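Local coordinates for protein endoglucanase (Humicola insolens, PDB 1DYS) that hydrolyses internal beta-1,4-glucosidic bonds of cellulose as a family 6 endoglucanase, contributing to the recycling of plant biomass, at residues R9-N14 against A305-K310; S15-K20 against G328-A333; S19-T24 against A38-V43; R25-S30 against Y334-T339. All coordinates share one frame; numbering follows the deposited sequence.

Interaction 1 is the deepest of the four, a small, largely apolar touch between strands 10-11 and 303-307. The other three lie farther from the centre and all use helix 15-29, which follows the first strand. Interaction 2 joins its first turns to the chain entering helix 332-340, and mixes aromatic packing with water and charge beside a probable substrate-binding residue, E314. Interaction 3 sets its middle against helix 34-46 through buried aliphatic groups. Interaction 4 crosses its last turns with helix 332-340, partly buried, by ring-to-alkyl packing. T24 and D332 tie interactions 2 and 3 together, and V40 and T339 meet between interactions 3 and 4.

Interaction 1 (R9-N14 against A305-K310); sequences RTLLVN and AIVWVK
With L11 CG turned anti to the backbone N (chi1 -177°), the leucine swings its CD2 methyl across to V307, whose CG1 lies anti to its own carbonyl carbon (chi1 -65°), a setting that presents CG1, together with CB, to the methyl. The two side chains cross at about a right angle. L11 CD2 sits 3.9 Å from V307 CB and 4.0 Å from V307 CG1, lodging against the branch point of the valine. The same methyl passes 4.1 Å from the backbone N of W308. Leucine suits this place because its long, forked end can span strands whose nearest CA atoms, those of L11 and V307, are 7.5 Å apart; a branched valine gives it a compact apolar wall. No hydrogen bond joins the segments: T10 and L12 both bond to I80 of strand 79-85, while A305 pairs with I265. The W308 indole leads away, stacking on F290 and giving its NE1 to Q292 O. Just beyond, K310, a likely substrate-binding residue, forms a salt bridge with D316. This is consistent with the distorted beta/alpha barrel of family 6, where strand 303-307, at one end of the parallel sheet, meets 10-11 through side chains alone.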
loop_
_atom_site.group_PDB
_atom_site.type_symbol
_atom_site.label_atom_id
_atom_site.label_comp_id
_atom_site.label_asym_id
_atom_site.label_seq_id
_atom_site.Cartn_x
_atom_site.Cartn_y
_atom_site.Cartn_z
ATOM N N ARG A 9 27.196 20.425 -6.263
ATOM C CA ARG A 9 26.265 20.163 -5.175
ATOM C C ARG A 9 26.380 18.729 -4.674
ATOM O O ARG A 9 26.988 17.889 -5.315
ATOM C CB ARG A 9 24.840 20.505 -5.643
ATOM C CG ARG A 9 24.643 21.998 -5.798
ATOM C CD ARG A 9 23.222 22.445 -6.132
ATOM N NE ARG A 9 23.186 23.914 -6.129
ATOM C CZ ARG A 9 22.876 24.693 -7.151
ATOM N NH1 ARG A 9 22.538 24.156 -8.313
ATOM N NH2 ARG A 9 22.901 26.012 -6.966
ATOM N N THR A 10 25.797 18.437 -3.519
ATOM C CA THR A 10 25.762 17.076 -2.979
ATOM C C THR A 10 24.293 16.634 -2.905
ATOM O O THR A 10 23.509 17.415 -2.382
ATOM C CB THR A 10 26.330 17.011 -1.560
ATOM O OG1 THR A 10 25.888 18.162 -0.821
ATOM C CG2 THR A 10 27.859 17.034 -1.639
ATOM N N LEU A 11 23.960 15.468 -3.441
ATOM C CA LEU A 11 22.573 14.976 -3.293
ATOM C C LEU A 11 22.300 14.731 -1.820
ATOM O O LEU A 11 23.030 14.122 -1.051
ATOM C CB LEU A 11 22.412 13.676 -4.093
ATOM C CG LEU A 11 20.984 13.109 -4.078
ATOM C CD1 LEU A 11 19.908 14.056 -4.601
ATOM C CD2 LEU A 11 20.985 11.769 -4.825
ATOM N N LEU A 12 21.182 15.299 -1.315
ATOM C CA LEU A 12 20.888 15.253 0.103
ATOM C C LEU A 12 20.586 13.862 0.657
ATOM O O LEU A 12 19.870 13.103 0.006
ATOM C CB LEU A 12 19.743 16.231 0.426
ATOM C CG LEU A 12 19.358 16.379 1.905
ATOM C CD1 LEU A 12 20.335 17.242 2.685
ATOM C CD2 LEU A 12 17.949 16.947 2.016
ATOM N N VAL A 13 21.128 13.583 1.844
ATOM C CA VAL A 13 20.794 12.282 2.459
ATOM C C VAL A 13 19.296 12.235 2.752
ATOM O O VAL A 13 18.669 13.230 3.124
ATOM C CB VAL A 13 21.604 12.086 3.753
ATOM C CG1 VAL A 13 20.941 11.123 4.721
ATOM C CG2 VAL A 13 23.054 11.649 3.465
ATOM N N ASN A 14 18.685 11.064 2.604
ATOM C CA ASN A 14 17.282 10.840 2.950
ATOM C C ASN A 14 17.316 10.369 4.407
ATOM O O ASN A 14 17.796 9.279 4.732
ATOM C CB ASN A 14 16.661 9.838 1.993
ATOM C CG ASN A 14 15.243 9.420 2.332
ATOM O OD1 ASN A 14 14.871 9.488 3.478
ATOM N ND2 ASN A 14 14.496 8.980 1.296
ATOM N N ALA A 305 23.942 13.362 -13.874
ATOM C CA ALA A 305 24.442 12.774 -12.636
ATOM C C ALA A 305 23.992 11.332 -12.467
ATOM O O ALA A 305 22.977 10.904 -13.030
ATOM C CB ALA A 305 23.964 13.588 -11.427
ATOM N N ILE A 306 24.806 10.596 -11.732
ATOM C CA ILE A 306 24.392 9.276 -11.244
ATOM C C ILE A 306 23.819 9.590 -9.868
ATOM O O ILE A 306 24.404 10.390 -9.136
ATOM C CB ILE A 306 25.532 8.228 -11.143
ATOM C CG1 ILE A 306 25.882 7.835 -12.579
ATOM C CG2 ILE A 306 25.089 7.045 -10.275
ATOM C CD1 ILE A 306 27.209 7.169 -12.837
ATOM N N VAL A 307 22.594 9.151 -9.572
ATOM C CA VAL A 307 21.948 9.371 -8.291
ATOM C C VAL A 307 21.434 8.052 -7.714
ATOM O O VAL A 307 21.549 6.973 -8.344
ATOM C CB VAL A 307 20.738 10.358 -8.436
ATOM C CG1 VAL A 307 21.237 11.740 -8.853
ATOM C CG2 VAL A 307 19.763 9.766 -9.456
ATOM N N TRP A 308 20.977 8.042 -6.467
ATOM C CA TRP A 308 20.199 6.938 -5.897
ATOM C C TRP A 308 18.758 7.464 -5.697
ATOM O O TRP A 308 18.531 8.496 -5.036
ATOM C CB TRP A 308 20.687 6.384 -4.575
ATOM C CG TRP A 308 21.968 5.629 -4.569
ATOM C CD1 TRP A 308 22.866 5.521 -5.574
ATOM C CD2 TRP A 308 22.454 4.847 -3.474
ATOM N NE1 TRP A 308 23.917 4.694 -5.182
ATOM C CE2 TRP A 308 23.684 4.291 -3.904
ATOM C CE3 TRP A 308 21.976 4.569 -2.182
ATOM C CZ2 TRP A 308 24.432 3.493 -3.025
ATOM C CZ3 TRP A 308 22.720 3.782 -1.335
ATOM C CH2 TRP A 308 23.931 3.230 -1.782
ATOM N N VAL A 309 17.813 6.736 -6.317
ATOM C CA VAL A 309 16.411 7.179 -6.195
ATOM C C VAL A 309 15.654 6.141 -5.375
ATOM O O VAL A 309 15.155 6.471 -4.326
ATOM C CB VAL A 309 15.837 7.352 -7.608
ATOM C CG1 VAL A 309 14.438 7.956 -7.497
ATOM C CG2 VAL A 309 16.716 8.223 -8.499
ATOM N N LYS A 310 15.564 4.868 -5.850
ATOM C CA LYS A 310 14.919 3.873 -4.991
ATOM C C LYS A 310 15.769 3.655 -3.756
ATOM O O LYS A 310 16.996 3.487 -3.861
ATOM C CB LYS A 310 14.922 2.552 -5.774
ATOM C CG LYS A 310 14.630 1.281 -5.016
ATOM C CD LYS A 310 13.166 1.163 -4.601
ATOM C CE LYS A 310 13.089 0.000 -3.608
ATOM N NZ LYS A 310 11.631 -0.317 -3.340
#

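Interaction 2 (S15-K20 against G328-A333); sequences SDYSSK and GMWFDA
K20 packed on the face of W330, with Y17 at the indole's edge, makes this a lysine-aromatic contact between the first turns of helix 15-29 and the chain that leads into helix 332-340. A CH-pi contact carries it: K20 CB stands 3.8 Å from the centroid of the W330 six-membered ring, 15° off the normal. The lysine is extended beyond CG, which brings its CD within 3.8 Å of W330 CE3 and carries the amine past the rim. Y17 comes in near the indole plane, its CE1 3.8 Å from W330 CH2, while its hydroxyl bonds to G312 O. Tryptophan fits here because it offers a broad apolar face and also an N-H: NE1 bonds D332 OD1 at 2.8 Å, using the anti lone pair, which fixes the ring's rotation. K20 NZ forms a salt bridge with E314, a long, weak one with D16 OD2, and donates a hydrogen bond to a water 2.6 Å away; that water donates to G328 O. E97 of the second subunit accepts a hydrogen bond from the backbone N-H of W330. A lysine salt-bridged to E314, probably a substrate-binding residue, is consistent with a second-shell place at the cellulase's substrate cleft.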
loop_
_atom_site.group_PDB
_atom_site.type_symbol
_atom_site.label_atom_id
_atom_site.label_comp_id
_atom_site.label_asym_id
_atom_site.label_seq_id
_atom_site.Cartn_x
_atom_site.Cartn_y
_atom_site.Cartn_z
ATOM N N SER A 15 16.813 11.170 5.351
ATOM C CA SER A 15 16.869 10.833 6.759
ATOM C C SER A 15 16.015 9.632 7.134
ATOM O O SER A 15 16.413 8.894 8.048
ATOM C CB SER A 15 16.501 12.043 7.621
ATOM O OG SER A 15 15.255 12.551 7.173
ATOM N N ASP A 16 14.891 9.434 6.442
ATOM C CA ASP A 16 14.079 8.262 6.811
ATOM C C ASP A 16 14.821 6.979 6.451
ATOM O O ASP A 16 14.900 6.005 7.225
ATOM C CB ASP A 16 12.734 8.349 6.110
ATOM C CG ASP A 16 11.857 7.161 6.519
ATOM O OD1 ASP A 16 11.803 6.762 7.711
ATOM O OD2 ASP A 16 11.259 6.613 5.576
ATOM N N TYR A 17 15.351 6.965 5.212
ATOM C CA TYR A 17 16.134 5.822 4.776
ATOM C C TYR A 17 17.331 5.580 5.661
ATOM O O TYR A 17 17.704 4.473 6.071
ATOM C CB TYR A 17 16.589 6.081 3.338
ATOM C CG TYR A 17 17.404 5.031 2.645
ATOM C CD1 TYR A 17 17.146 3.671 2.750
ATOM C CD2 TYR A 17 18.479 5.431 1.844
ATOM C CE1 TYR A 17 17.924 2.755 2.054
ATOM C CE2 TYR A 17 19.265 4.519 1.153
ATOM C CZ TYR A 17 18.968 3.189 1.274
ATOM O OH TYR A 17 19.704 2.242 0.599
ATOM N N SER A 18 18.106 6.619 5.975
ATOM C CA SER A 18 19.237 6.488 6.895
ATOM C C SER A 18 18.846 5.910 8.247
ATOM O O SER A 18 19.559 5.067 8.801
ATOM C CB SER A 18 19.864 7.887 7.037
ATOM O OG SER A 18 20.864 8.074 6.051
ATOM N N SER A 19 17.671 6.270 8.764
ATOM C CA SER A 19 17.206 5.690 10.022
ATOM C C SER A 19 16.949 4.191 9.908
ATOM O O SER A 19 17.344 3.392 10.766
ATOM C CB SER A 19 15.951 6.433 10.516
ATOM O OG SER A 19 16.274 7.768 10.823
ATOM N N LYS A 20 16.311 3.801 8.796
ATOM C CA LYS A 20 16.001 2.398 8.575
ATOM C C LYS A 20 17.263 1.549 8.440
ATOM O O LYS A 20 17.324 0.417 8.926
ATOM C CB LYS A 20 15.141 2.249 7.317
ATOM C CG LYS A 20 13.804 2.995 7.459
ATOM C CD LYS A 20 13.012 2.674 6.208
ATOM C CE LYS A 20 11.953 3.658 5.844
ATOM N NZ LYS A 20 11.134 3.164 4.702
ATOM N N GLY A 328 7.615 -1.318 -0.157
ATOM C CA GLY A 328 7.997 -0.252 0.724
ATOM C C GLY A 328 8.382 -0.708 2.130
ATOM O O GLY A 328 8.897 0.145 2.835
ATOM N N MET A 329 8.155 -1.963 2.511
ATOM C CA MET A 329 8.494 -2.441 3.850
ATOM C C MET A 329 9.994 -2.773 3.885
ATOM O O MET A 329 10.529 -3.204 2.872
ATOM C CB MET A 329 7.642 -3.678 4.115
ATOM C CG MET A 329 6.714 -3.777 5.279
ATOM S SD MET A 329 5.511 -2.475 5.494
ATOM C CE MET A 329 3.960 -3.344 5.249
ATOM N N TRP A 330 10.654 -2.508 4.998
ATOM C CA TRP A 330 12.083 -2.761 5.104
ATOM C C TRP A 330 12.374 -4.253 5.046
ATOM O O TRP A 330 11.694 -5.097 5.629
ATOM C CB TRP A 330 12.570 -2.172 6.425
ATOM C CG TRP A 330 14.070 -2.195 6.453
ATOM C CD1 TRP A 330 14.882 -2.961 7.206
ATOM C CD2 TRP A 330 14.914 -1.332 5.671
ATOM N NE1 TRP A 330 16.224 -2.668 6.960
ATOM C CE2 TRP A 330 16.232 -1.647 6.020
ATOM C CE3 TRP A 330 14.696 -0.340 4.714
ATOM C CZ2 TRP A 330 17.349 -1.028 5.454
ATOM C CZ3 TRP A 330 15.784 0.308 4.153
ATOM C CH2 TRP A 330 17.108 -0.052 4.510
ATOM N N PHE A 331 13.386 -4.603 4.263
ATOM C CA PHE A 331 13.783 -5.976 3.985
ATOM C C PHE A 331 15.269 -6.063 4.343
ATOM O O PHE A 331 16.114 -5.893 3.456
ATOM C CB PHE A 331 13.508 -6.275 2.506
ATOM C CG PHE A 331 13.746 -7.686 2.030
ATOM C CD1 PHE A 331 14.111 -8.700 2.903
ATOM C CD2 PHE A 331 13.556 -8.003 0.693
ATOM C CE1 PHE A 331 14.312 -10.000 2.459
ATOM C CE2 PHE A 331 13.762 -9.290 0.228
ATOM C CZ PHE A 331 14.138 -10.277 1.119
ATOM N N ASP A 332 15.503 -6.250 5.657
ATOM C CA ASP A 332 16.889 -6.114 6.114
ATOM C C ASP A 332 17.863 -7.113 5.549
ATOM O O ASP A 332 19.016 -6.719 5.310
ATOM C CB ASP A 332 16.894 -6.039 7.647
ATOM C CG ASP A 332 18.199 -5.434 8.134
ATOM O OD1 ASP A 332 18.353 -4.217 7.915
ATOM O OD2 ASP A 332 19.019 -6.172 8.736
ATOM N N ALA A 333 17.475 -8.362 5.243
ATOM C CA ALA A 333 18.436 -9.264 4.622
ATOM C C ALA A 333 18.860 -8.756 3.224
ATOM O O ALA A 333 19.970 -9.036 2.784
ATOM C CB ALA A 333 17.812 -10.651 4.501
HETATM O O HOH W 1 10.336 0.684 5.136
#

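Interaction 3 (S19-T24 against A38-V43); sequences SKLDQT and AKVKYV
T24 OG1 shares the carboxylate oxygen D332 OD1, at the start of helix 332-340, with W330 NE1; this hydrogen bond fixes the threonine's rotation and leaves its methyl to meet V40. Because CG2 is anti to the backbone N, it reaches across the helix interface to V40 CG2 at 3.9 Å, the two side chains crossing at about a right angle. The other valine branch, CG1, leans over the backbone of helix 15-29, 3.4 Å from L21 O and 3.9 Å from L21 CB. Both branches are thus in use, one against each of two residues a helical turn apart. This is a nearly exactly antiparallel helix pair: the axes of the 19-24 and 38-43 segments run at 176° with a closest approach of 9.3 Å, a helical hairpin in which valine, threonine and leucine are compact enough to let the backbones come near. Were V40 trimmed to an alanine, a gap would probably open beside L21 O and CB, and the T24 methyl would lose its apolar partner. One turn on, L21 CD1 meets V43 CG1 at 3.6 Å, the leucine's length spanning the interface toward the shorter valine, again at about a right angle. V43 CG1 also packs on the W308 ring, and the other L21 methyl, CD2, touches W330.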
loop_
_atom_site.group_PDB
_atom_site.type_symbol
_atom_site.label_atom_id
_atom_site.label_comp_id
_atom_site.label_asym_id
_atom_site.label_seq_id
_atom_site.Cartn_x
_atom_site.Cartn_y
_atom_site.Cartn_z
ATOM N N SER A 19 17.671 6.270 8.764
ATOM C CA SER A 19 17.206 5.690 10.022
ATOM C C SER A 19 16.949 4.191 9.908
ATOM O O SER A 19 17.344 3.392 10.766
ATOM C CB SER A 19 15.951 6.433 10.516
ATOM O OG SER A 19 16.274 7.768 10.823
ATOM N N LYS A 20 16.311 3.801 8.796
ATOM C CA LYS A 20 16.001 2.398 8.575
ATOM C C LYS A 20 17.263 1.549 8.440
ATOM O O LYS A 20 17.324 0.417 8.926
ATOM C CB LYS A 20 15.141 2.249 7.317
ATOM C CG LYS A 20 13.804 2.995 7.459
ATOM C CD LYS A 20 13.012 2.674 6.208
ATOM C CE LYS A 20 11.953 3.658 5.844
ATOM N NZ LYS A 20 11.134 3.164 4.702
ATOM N N LEU A 21 18.310 2.094 7.861
ATOM C CA LEU A 21 19.590 1.423 7.703
ATOM C C LEU A 21 20.284 1.142 9.030
ATOM O O LEU A 21 21.182 0.299 9.051
ATOM C CB LEU A 21 20.548 2.268 6.843
ATOM C CG LEU A 21 20.228 2.106 5.364
ATOM C CD1 LEU A 21 20.936 3.176 4.518
ATOM C CD2 LEU A 21 20.587 0.722 4.824
ATOM N N ASP A 22 19.902 1.891 10.063
ATOM C CA ASP A 22 20.494 1.569 11.377
ATOM C C ASP A 22 20.268 0.108 11.727
ATOM O O ASP A 22 21.159 -0.566 12.268
ATOM C CB ASP A 22 19.971 2.481 12.483
ATOM C CG ASP A 22 21.099 2.857 13.424
ATOM O OD1 ASP A 22 22.081 3.425 12.903
ATOM O OD2 ASP A 22 20.991 2.572 14.646
ATOM N N GLN A 23 19.101 -0.461 11.373
ATOM C CA GLN A 23 18.864 -1.879 11.620
ATOM C C GLN A 23 19.930 -2.715 10.934
ATOM O O GLN A 23 20.448 -3.689 11.498
ATOM C CB GLN A 23 17.482 -2.292 11.084
ATOM C CG GLN A 23 17.203 -3.777 11.285
ATOM C CD GLN A 23 15.760 -4.150 11.010
ATOM O OE1 GLN A 23 15.394 -5.322 11.168
ATOM N NE2 GLN A 23 14.922 -3.211 10.609
ATOM N N THR A 24 20.303 -2.321 9.698
ATOM C CA THR A 24 21.304 -3.083 8.952
ATOM C C THR A 24 22.662 -2.993 9.615
ATOM O O THR A 24 23.394 -3.969 9.732
ATOM C CB THR A 24 21.392 -2.600 7.476
ATOM O OG1 THR A 24 20.044 -2.389 7.010
ATOM C CG2 THR A 24 22.047 -3.628 6.583
ATOM N N ALA A 38 30.488 -0.559 8.825
ATOM C CA ALA A 38 31.094 0.707 8.426
ATOM C C ALA A 38 30.579 1.130 7.046
ATOM O O ALA A 38 30.376 2.323 6.815
ATOM C CB ALA A 38 32.610 0.540 8.379
ATOM N N LYS A 39 30.397 0.142 6.175
ATOM C CA LYS A 39 29.817 0.449 4.848
ATOM C C LYS A 39 28.382 0.960 5.038
ATOM O O LYS A 39 28.028 1.903 4.293
ATOM C CB LYS A 39 29.865 -0.862 4.057
ATOM C CG LYS A 39 31.214 -1.105 3.429
ATOM C CD LYS A 39 31.517 -2.529 3.033
ATOM C CE LYS A 39 30.906 -2.939 1.712
ATOM N NZ LYS A 39 31.149 -4.406 1.458
ATOM N N VAL A 40 27.588 0.363 5.913
ATOM C CA VAL A 40 26.246 0.895 6.172
ATOM C C VAL A 40 26.325 2.336 6.666
ATOM O O VAL A 40 25.610 3.235 6.193
ATOM C CB VAL A 40 25.434 0.003 7.138
ATOM C CG1 VAL A 40 24.061 0.646 7.368
ATOM C CG2 VAL A 40 25.248 -1.407 6.567
ATOM N N LYS A 41 27.211 2.616 7.656
ATOM C CA LYS A 41 27.326 4.001 8.154
ATOM C C LYS A 41 27.746 4.978 7.063
ATOM O O LYS A 41 27.314 6.133 7.045
ATOM C CB LYS A 41 28.278 4.054 9.363
ATOM C CG LYS A 41 28.049 5.299 10.223
ATOM C CD LYS A 41 28.395 4.996 11.681
ATOM C CE LYS A 41 29.408 5.980 12.226
ATOM N NZ LYS A 41 28.839 7.317 12.532
ATOM N N TYR A 42 28.529 4.555 6.095
ATOM C CA TYR A 42 28.963 5.347 4.948
ATOM C C TYR A 42 27.690 5.738 4.178
ATOM O O TYR A 42 27.474 6.923 3.985
ATOM C CB TYR A 42 29.932 4.645 4.004
ATOM C CG TYR A 42 30.388 5.405 2.778
ATOM C CD1 TYR A 42 29.610 5.530 1.651
ATOM C CD2 TYR A 42 31.644 6.012 2.751
ATOM C CE1 TYR A 42 30.023 6.225 0.527
ATOM C CE2 TYR A 42 32.081 6.701 1.624
ATOM C CZ TYR A 42 31.271 6.807 0.518
ATOM O OH TYR A 42 31.716 7.502 -0.587
ATOM N N VAL A 43 26.882 4.719 3.876
ATOM C CA VAL A 43 25.619 5.063 3.191
ATOM C C VAL A 43 24.773 5.980 4.044
ATOM O O VAL A 43 24.108 6.897 3.528
ATOM C CB VAL A 43 24.847 3.778 2.809
ATOM C CG1 VAL A 43 23.500 4.077 2.142
ATOM C CG2 VAL A 43 25.725 2.925 1.914
#

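Interaction 4 (R25-S30 against Y334-T339); sequences RQAFLS and YAQMLT
The 25-29 and 334-339 helical segments cross at -73°, with axes 10.4 Å apart at closest and F28 opposite Q336, their CA atoms 7.6 Å apart. A long, flat phenylalanine can bridge this spacing. With CG anti to its carbonyl carbon (chi1 -82°), F28 drives its ring between Q336 and T339. The end of the ring meets backbone: CZ lies 3.5 Å from Q336 O, which sits at the ring's edge, in its plane. Over one face passes the Q336 chain, its CG 4.3 Å from the ring centroid in a CH-pi contact, while the amide plane is turned 73° from the ring. The glutamine's extended chain slides past the phenylalanine the opposite way and puts NE2 3.6 Å from A27 CB, where alanine's small size makes room for it. The amide's polar ends look elsewhere, OE1 accepting from R31 and NE2 donating to D332. T339 and F28 point toward each other from their two helices, T339 CB coming obliquely to F28 CE2 at 3.6 Å. Its hydroxyl turns back to its own helix and donates to A335 O at 2.9 Å; that carbonyl also accepts T339 N, the two donors on opposite faces of its plane. A glycine in place of T339 would probably leave the F28 ring with a gap at CE2 and deprive A335 O of its second donor. Here the chain's first helix crosses its last steeply, F28 wedged against Q336 and T339, on the outside of the family 6 barrel.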
loop_
_atom_site.group_PDB
_atom_site.type_symbol
_atom_site.label_atom_id
_atom_site.label_comp_id
_atom_site.label_asym_id
_atom_site.label_seq_id
_atom_site.Cartn_x
_atom_site.Cartn_y
_atom_site.Cartn_z
ATOM N N ARG A 25 23.047 -1.785 9.982
ATOM C CA ARG A 25 24.286 -1.539 10.693
ATOM C C ARG A 25 24.280 -2.328 11.997
ATOM O O ARG A 25 25.292 -3.000 12.187
ATOM C CB ARG A 25 24.446 -0.062 11.057
ATOM C CG ARG A 25 25.926 0.314 11.183
ATOM C CD ARG A 25 25.940 1.799 11.675
ATOM N NE ARG A 25 25.412 1.660 13.038
ATOM C CZ ARG A 25 26.266 1.274 14.000
ATOM N NH1 ARG A 25 27.568 1.084 13.832
ATOM N NH2 ARG A 25 25.695 1.080 15.162
ATOM N N GLN A 26 23.190 -2.290 12.764
ATOM C CA GLN A 26 23.151 -3.155 13.955
ATOM C C GLN A 26 23.307 -4.634 13.634
ATOM O O GLN A 26 24.019 -5.364 14.352
ATOM C CB GLN A 26 21.791 -2.946 14.657
ATOM C CG GLN A 26 21.684 -1.549 15.284
ATOM C CD GLN A 26 20.263 -1.204 15.664
ATOM O OE1 GLN A 26 19.871 -0.058 15.894
ATOM N NE2 GLN A 26 19.371 -2.186 15.741
ATOM N N ALA A 27 22.683 -5.168 12.584
ATOM C CA ALA A 27 22.769 -6.581 12.229
ATOM C C ALA A 27 24.193 -7.008 11.927
ATOM O O ALA A 27 24.701 -8.020 12.439
ATOM C CB ALA A 27 21.839 -6.916 11.062
ATOM N N PHE A 28 24.923 -6.223 11.139
ATOM C CA PHE A 28 26.311 -6.522 10.827
ATOM C C PHE A 28 27.144 -6.470 12.110
ATOM O O PHE A 28 27.873 -7.424 12.376
ATOM C CB PHE A 28 26.882 -5.537 9.807
ATOM C CG PHE A 28 26.537 -5.881 8.386
ATOM C CD1 PHE A 28 26.779 -7.132 7.842
ATOM C CD2 PHE A 28 25.900 -4.907 7.618
ATOM C CE1 PHE A 28 26.430 -7.414 6.529
ATOM C CE2 PHE A 28 25.569 -5.193 6.294
ATOM C CZ PHE A 28 25.830 -6.414 5.754
ATOM N N LEU A 29 26.977 -5.425 12.922
ATOM C CA LEU A 29 27.734 -5.348 14.171
ATOM C C LEU A 29 27.544 -6.608 15.019
ATOM O O LEU A 29 28.523 -7.205 15.497
ATOM C CB LEU A 29 27.311 -4.149 14.987
ATOM C CG LEU A 29 28.014 -2.823 14.944
ATOM C CD1 LEU A 29 27.531 -1.942 16.074
ATOM C CD2 LEU A 29 29.515 -2.950 14.900
ATOM N N SER A 30 26.319 -7.086 15.153
ATOM C CA SER A 30 25.961 -8.259 15.931
ATOM C C SER A 30 26.542 -9.591 15.511
ATOM O O SER A 30 26.385 -10.631 16.171
ATOM C CB SER A 30 24.423 -8.331 15.948
ATOM O OG SER A 30 23.936 -7.146 16.582
ATOM N N TYR A 334 17.910 -8.098 2.570
ATOM C CA TYR A 334 18.234 -7.538 1.258
ATOM C C TYR A 334 19.213 -6.373 1.409
ATOM O O TYR A 334 20.134 -6.293 0.584
ATOM C CB TYR A 334 16.948 -7.169 0.537
ATOM C CG TYR A 334 17.120 -6.939 -0.939
ATOM C CD1 TYR A 334 17.614 -5.713 -1.379
ATOM C CD2 TYR A 334 16.795 -7.873 -1.894
ATOM C CE1 TYR A 334 17.780 -5.443 -2.731
ATOM C CE2 TYR A 334 16.940 -7.638 -3.241
ATOM C CZ TYR A 334 17.437 -6.407 -3.650
ATOM O OH TYR A 334 17.604 -6.176 -4.988
ATOM N N ALA A 335 18.966 -5.525 2.407
ATOM C CA ALA A 335 19.871 -4.433 2.709
ATOM C C ALA A 335 21.268 -4.954 3.079
ATOM O O ALA A 335 22.256 -4.421 2.553
ATOM C CB ALA A 335 19.355 -3.575 3.848
ATOM N N GLN A 336 21.364 -6.038 3.815
ATOM C CA GLN A 336 22.677 -6.646 4.100
ATOM C C GLN A 336 23.313 -7.114 2.810
ATOM O O GLN A 336 24.501 -6.855 2.535
ATOM C CB GLN A 336 22.506 -7.790 5.133
ATOM C CG GLN A 336 22.097 -7.266 6.500
ATOM C CD GLN A 336 21.850 -8.442 7.435
ATOM O OE1 GLN A 336 22.745 -9.301 7.517
ATOM N NE2 GLN A 336 20.697 -8.491 8.074
ATOM N N MET A 337 22.588 -7.751 1.890
ATOM C CA MET A 337 23.098 -8.187 0.611
ATOM C C MET A 337 23.644 -7.039 -0.227
ATOM O O MET A 337 24.738 -7.055 -0.820
ATOM C CB MET A 337 22.055 -9.004 -0.166
ATOM C CG MET A 337 22.449 -9.255 -1.615
ATOM S SD MET A 337 21.095 -9.643 -2.751
ATOM C CE MET A 337 20.323 -8.013 -2.767
ATOM N N LEU A 338 22.874 -5.925 -0.274
ATOM C CA LEU A 338 23.328 -4.789 -1.076
ATOM C C LEU A 338 24.658 -4.253 -0.492
ATOM O O LEU A 338 25.468 -3.753 -1.271
ATOM C CB LEU A 338 22.318 -3.650 -1.096
ATOM C CG LEU A 338 21.008 -3.937 -1.878
ATOM C CD1 LEU A 338 20.025 -2.835 -1.508
ATOM C CD2 LEU A 338 21.224 -4.086 -3.364
ATOM N N THR A 339 24.807 -4.378 0.813
ATOM C CA THR A 339 26.013 -3.846 1.462
ATOM C C THR A 339 27.205 -4.739 1.154
ATOM O O THR A 339 28.220 -4.246 0.690
ATOM C CB THR A 339 25.803 -3.807 2.977
ATOM O OG1 THR A 339 24.689 -2.978 3.354
ATOM C CG2 THR A 339 27.039 -3.201 3.652
#